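Local atomic coordinates of DUF6844 domain-containing protein (Francisella tularensis subsp. tularensis, PDB entry 4QVR), a protein that is of unknown function, belongs to the DUF6844 family and carries a signal sequence, so is probably exported from the cytoplasm. Residues A[71-76]-A[113-118]; A[104-107]-A[111-114]. All blocks are in the same frame, centred on the assembly; numbering follows the deposited sequence. Where two conformers were deposited one is given.

Contact 1: A[71-76]-A[113-118]; sequences ANLNNA and DRYDYV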
loop_
_atom_site.group_PDB
_atom_site.type_symbol
_atom_site.label_atom_id
_atom_site.label_comp_id
_atom_site.label_asym_id
_atom_site.label_seq_id
_atom_site.Cartn_x
_atom_site.Cartn_y
_atom_site.Cartn_z
ATOM N N ALA A 71 7.289 18.334 -5.765
ATOM C CA ALA A 71 6.280 18.666 -6.780
ATOM C C ALA A 71 5.638 17.395 -7.343
ATOM O O ALA A 71 4.537 17.449 -7.874
ATOM C CB ALA A 71 6.898 19.477 -7.910
ATOM N N ASN A 72 6.341 16.263 -7.260
ATOM C CA ASN A 72 5.797 14.987 -7.742
ATOM C C ASN A 72 4.744 14.480 -6.773
ATOM O O ASN A 72 3.619 14.162 -7.171
ATOM C CB ASN A 72 6.886 13.918 -7.876
ATOM C CG ASN A 72 7.991 14.314 -8.838
ATOM O OD1 ASN A 72 9.162 13.970 -8.634
ATOM N ND2 ASN A 72 7.631 15.050 -9.880
ATOM N N LEU A 73 5.115 14.400 -5.497
ATOM C CA LEU A 73 4.191 13.925 -4.475
ATOM C C LEU A 73 3.048 14.914 -4.248
ATOM O O LEU A 73 1.903 14.486 -4.102
ATOM C CB LEU A 73 4.925 13.576 -3.174
ATOM C CG LEU A 73 5.987 12.482 -3.345
ATOM C CD1 LEU A 73 6.581 12.085 -2.012
ATOM C CD2 LEU A 73 5.412 11.258 -4.037
ATOM N N ASN A 74 3.331 16.223 -4.242
ATOM C CA ASN A 74 2.256 17.210 -4.058
ATOM C C ASN A 74 1.319 17.280 -5.266
ATOM O O ASN A 74 0.101 17.393 -5.110
ATOM C CB ASN A 74 2.791 18.613 -3.695
ATOM C CG ASN A 74 3.191 18.746 -2.218
ATOM O OD1 ASN A 74 3.190 17.775 -1.454
ATOM N ND2 ASN A 74 3.510 19.966 -1.810
ATOM N N ASN A 75 1.863 17.212 -6.472
ATOM C CA ASN A 75 0.996 17.254 -7.658
ATOM C C ASN A 75 0.108 16.018 -7.780
ATOM O O ASN A 75 -1.008 16.114 -8.301
ATOM C CB ASN A 75 1.793 17.471 -8.948
ATOM C CG ASN A 75 2.437 18.848 -9.008
ATOM O OD1 ASN A 75 2.139 19.724 -8.186
ATOM N ND2 ASN A 75 3.321 19.050 -9.984
ATOM N N ALA A 76 0.606 14.874 -7.309
ATOM C CA ALA A 76 -0.147 13.627 -7.341
ATOM C C ALA A 76 -1.376 13.755 -6.424
ATOM O O ALA A 76 -2.484 13.343 -6.785
ATOM C CB ALA A 76 0.733 12.459 -6.926
ATOM N N ASP A 113 11.074 7.107 -14.983
ATOM C CA ASP A 113 12.299 7.920 -15.129
ATOM C C ASP A 113 12.489 8.677 -13.861
ATOM O O ASP A 113 13.577 9.135 -13.588
ATOM C CB ASP A 113 12.158 8.916 -16.259
ATOM C CG ASP A 113 12.131 8.257 -17.597
ATOM O OD1 ASP A 113 12.832 7.238 -17.744
ATOM O OD2 ASP A 113 11.436 8.763 -18.506
ATOM N N ARG A 114 11.421 8.806 -13.064
ATOM C CA ARG A 114 11.508 9.531 -11.806
ATOM C C ARG A 114 11.803 8.643 -10.603
ATOM O O ARG A 114 12.421 9.123 -9.669
ATOM C CB ARG A 114 10.225 10.279 -11.529
ATOM C CG ARG A 114 9.881 11.301 -12.580
ATOM C CD ARG A 114 8.572 11.978 -12.228
ATOM N NE ARG A 114 8.126 12.853 -13.310
ATOM C CZ ARG A 114 8.535 14.085 -13.530
ATOM N NH1 ARG A 114 9.452 14.636 -12.771
ATOM N NH2 ARG A 114 8.023 14.779 -14.550
ATOM N N TYR A 115 11.354 7.376 -10.600
ATOM C CA TYR A 115 11.586 6.496 -9.428
ATOM C C TYR A 115 12.265 5.206 -9.830
ATOM O O TYR A 115 12.117 4.754 -10.968
ATOM C CB TYR A 115 10.274 6.224 -8.690
ATOM C CG TYR A 115 9.611 7.499 -8.289
ATOM C CD1 TYR A 115 10.080 8.231 -7.197
ATOM C CD2 TYR A 115 8.531 8.008 -9.010
ATOM C CE1 TYR A 115 9.494 9.435 -6.837
ATOM C CE2 TYR A 115 7.931 9.202 -8.649
ATOM C CZ TYR A 115 8.420 9.911 -7.569
ATOM O OH TYR A 115 7.842 11.100 -7.207
ATOM N N ASP A 116 13.027 4.618 -8.903
ATOM C CA ASP A 116 13.745 3.361 -9.183
ATOM C C ASP A 116 12.805 2.181 -9.338
ATOM O O ASP A 116 13.150 1.180 -9.963
ATOM C CB ASP A 116 14.752 3.017 -8.088
ATOM C CG ASP A 116 15.877 4.036 -7.965
ATOM O OD1 ASP A 116 16.203 4.763 -8.950
ATOM O OD2 ASP A 116 16.458 4.079 -6.861
ATOM N N TYR A 117 11.625 2.276 -8.755
ATOM C CA TYR A 117 10.651 1.200 -8.899
ATOM C C TYR A 117 9.252 1.792 -8.972
ATOM O O TYR A 117 8.906 2.671 -8.180
ATOM C CB TYR A 117 10.751 0.203 -7.728
ATOM C CG TYR A 117 9.693 -0.898 -7.744
ATOM C CD1 TYR A 117 8.434 -0.665 -7.232
ATOM C CD2 TYR A 117 9.950 -2.122 -8.312
ATOM C CE1 TYR A 117 7.444 -1.629 -7.275
ATOM C CE2 TYR A 117 8.979 -3.111 -8.350
ATOM C CZ TYR A 117 7.734 -2.860 -7.824
ATOM O OH TYR A 117 6.779 -3.826 -7.851
ATOM N N VAL A 118 8.464 1.297 -9.923
ATOM C CA VAL A 118 7.073 1.693 -10.069
ATOM C C VAL A 118 6.290 0.423 -10.266
ATOM O O VAL A 118 6.633 -0.407 -11.107
ATOM C CB VAL A 118 6.845 2.633 -11.276
ATOM C CG1 VAL A 118 5.380 3.073 -11.351
ATOM C CG2 VAL A 118 7.716 3.862 -11.170
#
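Asn72 and Arg114 mark the closest approach of the two backbones, with 8.9 Å between their CA atoms, so helix 67-78 meets the 113-118 segment through side chains rather than main chain. The setting is a helix packed against a helix-to-strand corner: the chain passes from the short, weakly bonded helix 111-114 into strand 117-126, an outer strand of the three-stranded antiparallel sheet. Asn72 has the largest single share of the contact. Its CG sits beside the backbone N (chi1 -59°), which leads the amide out between two partners. Its ND2 lies over one face of the Arg114 guanidinium, 3.4 Å from NH1, with the two planes 60° apart; since both nitrogens are donors, this is packing and not a hydrogen bond. Arg114 instead spends its NE on the carbonyl oxygen of Asn109. The side chains of Tyr115 and Asn72 run alongside each other, pointing opposite ways, with ring and amide planes steeply inclined at 79°. The same ring carries Arg114 CB 3.7 Å above one face, toward the rim. Leu73, which also packs on Leu252, Ile254 and Ile272 of the sheet, brings CD2 to 4.0 Å from Tyr115 OH. That hydroxyl oxygen comes nearer still to Asn72, at 3.1 Å from its CB.

Contact 2: A[104-107]-A[111-114]; sequences NYID and LRDR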
loop_
_atom_site.group_PDB
_atom_site.type_symbol
_atom_site.label_atom_id
_atom_site.label_comp_id
_atom_site.label_asym_id
_atom_site.label_seq_id
_atom_site.Cartn_x
_atom_site.Cartn_y
_atom_site.Cartn_z
ATOM N N ASN A 104 -1.276 4.181 -18.509
ATOM C CA ASN A 104 -1.304 5.534 -19.006
ATOM C C ASN A 104 -0.844 6.557 -17.992
ATOM O O ASN A 104 -0.120 7.514 -18.320
ATOM C CB ASN A 104 -2.696 5.875 -19.456
ATOM C CG ASN A 104 -3.029 5.268 -20.802
ATOM O OD1 ASN A 104 -2.136 4.849 -21.557
ATOM N ND2 ASN A 104 -4.312 5.261 -21.139
ATOM N N TYR A 105 -1.281 6.397 -16.758
ATOM C CA TYR A 105 -0.850 7.316 -15.706
ATOM C C TYR A 105 0.679 7.222 -15.489
ATOM O O TYR A 105 1.378 8.226 -15.340
ATOM C CB TYR A 105 -1.620 7.025 -14.408
ATOM C CG TYR A 105 -1.279 7.964 -13.294
ATOM C CD1 TYR A 105 -1.853 9.232 -13.213
ATOM C CD2 TYR A 105 -0.350 7.596 -12.305
ATOM C CE1 TYR A 105 -1.509 10.108 -12.173
ATOM C CE2 TYR A 105 -0.006 8.465 -11.290
ATOM C CZ TYR A 105 -0.571 9.708 -11.224
ATOM O OH TYR A 105 -0.203 10.531 -10.166
ATOM N N ILE A 106 1.192 6.003 -15.459
ATOM C CA ILE A 106 2.602 5.808 -15.251
ATOM C C ILE A 106 3.427 6.421 -16.394
ATOM O O ILE A 106 4.464 7.053 -16.156
ATOM C CB ILE A 106 2.920 4.319 -15.087
ATOM C CG1 ILE A 106 2.359 3.812 -13.752
ATOM C CG2 ILE A 106 4.418 4.113 -15.173
ATOM C CD1 ILE A 106 2.356 2.288 -13.575
ATOM N N ASP A 107 2.934 6.255 -17.622
ATOM C CA ASP A 107 3.634 6.739 -18.825
ATOM C C ASP A 107 3.567 8.245 -19.019
ATOM O O ASP A 107 4.584 8.902 -19.257
ATOM C CB ASP A 107 3.083 6.050 -20.087
ATOM C CG ASP A 107 3.297 4.536 -20.083
ATOM O OD1 ASP A 107 3.991 4.024 -19.176
ATOM O OD2 ASP A 107 2.767 3.849 -20.992
ATOM N N LEU A 111 6.895 8.243 -14.684
ATOM C CA LEU A 111 7.226 7.800 -13.368
ATOM C C LEU A 111 8.401 6.874 -13.309
ATOM O O LEU A 111 9.096 6.859 -12.304
ATOM C CB LEU A 111 6.026 7.139 -12.661
ATOM C CG LEU A 111 4.837 8.054 -12.430
ATOM C CD1 LEU A 111 3.770 7.286 -11.681
ATOM C CD2 LEU A 111 5.218 9.305 -11.674
ATOM N N ARG A 112 8.634 6.079 -14.345
ATOM C CA ARG A 112 9.770 5.163 -14.306
ATOM C C ARG A 112 11.114 5.861 -14.516
ATOM O O ARG A 112 12.164 5.274 -14.267
ATOM C CB ARG A 112 9.569 3.999 -15.263
ATOM C CG ARG A 112 8.439 3.094 -14.782
ATOM C CD ARG A 112 8.206 1.896 -15.694
ATOM N NE ARG A 112 6.966 1.217 -15.335
ATOM C CZ ARG A 112 6.884 0.229 -14.458
ATOM N NH1 ARG A 112 7.980 -0.225 -13.861
ATOM N NH2 ARG A 112 5.705 -0.309 -14.197
ATOM N N ASP A 113 11.074 7.107 -14.983
ATOM C CA ASP A 113 12.299 7.920 -15.129
ATOM C C ASP A 113 12.489 8.677 -13.861
ATOM O O ASP A 113 13.577 9.135 -13.588
ATOM C CB ASP A 113 12.158 8.916 -16.259
ATOM C CG ASP A 113 12.131 8.257 -17.597
ATOM O OD1 ASP A 113 12.832 7.238 -17.744
ATOM O OD2 ASP A 113 11.436 8.763 -18.506
ATOM N N ARG A 114 11.421 8.806 -13.064
ATOM C CA ARG A 114 11.508 9.531 -11.806
ATOM C C ARG A 114 11.803 8.643 -10.603
ATOM O O ARG A 114 12.421 9.123 -9.669
ATOM C CB ARG A 114 10.225 10.279 -11.529
ATOM C CG ARG A 114 9.881 11.301 -12.580
ATOM C CD ARG A 114 8.572 11.978 -12.228
ATOM N NE ARG A 114 8.126 12.853 -13.310
ATOM C CZ ARG A 114 8.535 14.085 -13.530
ATOM N NH1 ARG A 114 9.452 14.636 -12.771
ATOM N NH2 ARG A 114 8.023 14.779 -14.550
HETATM O O HOH W 1 7.188 6.031 -16.800
#
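Ile106 and Leu111 join the last turns of helix 94-108 to the short, weakly bonded helix 111-114, and they illustrate how a chain can change direction between two helices without losing its hold on a carbonyl. The polar part of the contact centres on Ile106 O. Leu111 N, five residues further along, donates to it at 3.1 Å, with an N-H...O angle of 164° and nearly in line with the carbonyl bond. A water gives the same oxygen a second bond, 3.0 Å from Ile106 O, and in turn accepts from Arg112 N at 2.8 Å. The carbonyl is therefore gripped once directly and once through a bridge, and consecutive amides of the second helix are tied to it. Within that helix, Arg114 N makes a weak bond to Leu111 O.

The apolar part lies on the sheet side. Leu111 CD1 meets Tyr105 CE2 at 4.0 Å, approaching the ring obliquely; the ring is brought round because Tyr105 CG stands anti to its backbone nitrogen (chi1 -178°). Beside this pair, the CG2 branch of Ile106 is 4.2 Å from Leu111 CB. Both Ile106 and Leu111 continue onto Val118 and Val270 of the neighbouring strands.

At the exposed margin, the extended chain of Arg112 runs across Ile106, with NE 3.9 Å from CG2. This touch holds for one of two deposited conformers of Arg112 and is therefore doubtful. The chemistry implies a joint in which one oxygen ties both amides, directly and through water, and so probably helps to steer the turn, while aliphatic side chains pack toward the sheet.

How the contacts relate
Contacts 1 and 2 share Asp113 and Arg114 and both use helix 111-114, with centres about 8 Å apart. Both are partly buried. Contact 2 is local in sequence: it joins that helix to the end of helix 94-108, and two of its touching residues, Ile106 and Leu111, are buried. Contact 1 bridges 36 residues, much of them helical, to reach helix 67-78; Leu73 is its one buried member, and its main meeting groups are an amide, a guanidinium and a phenol. Contact 2 has a clear backbone bond and a water bridge, whereas no clear hydrogen bond crosses contact 1. They also touch directly, as Val118 CG1 packs 3.8 Å from Ile106 CD1 and Ala76 CB lies 3.9 Å from Tyr105 OH.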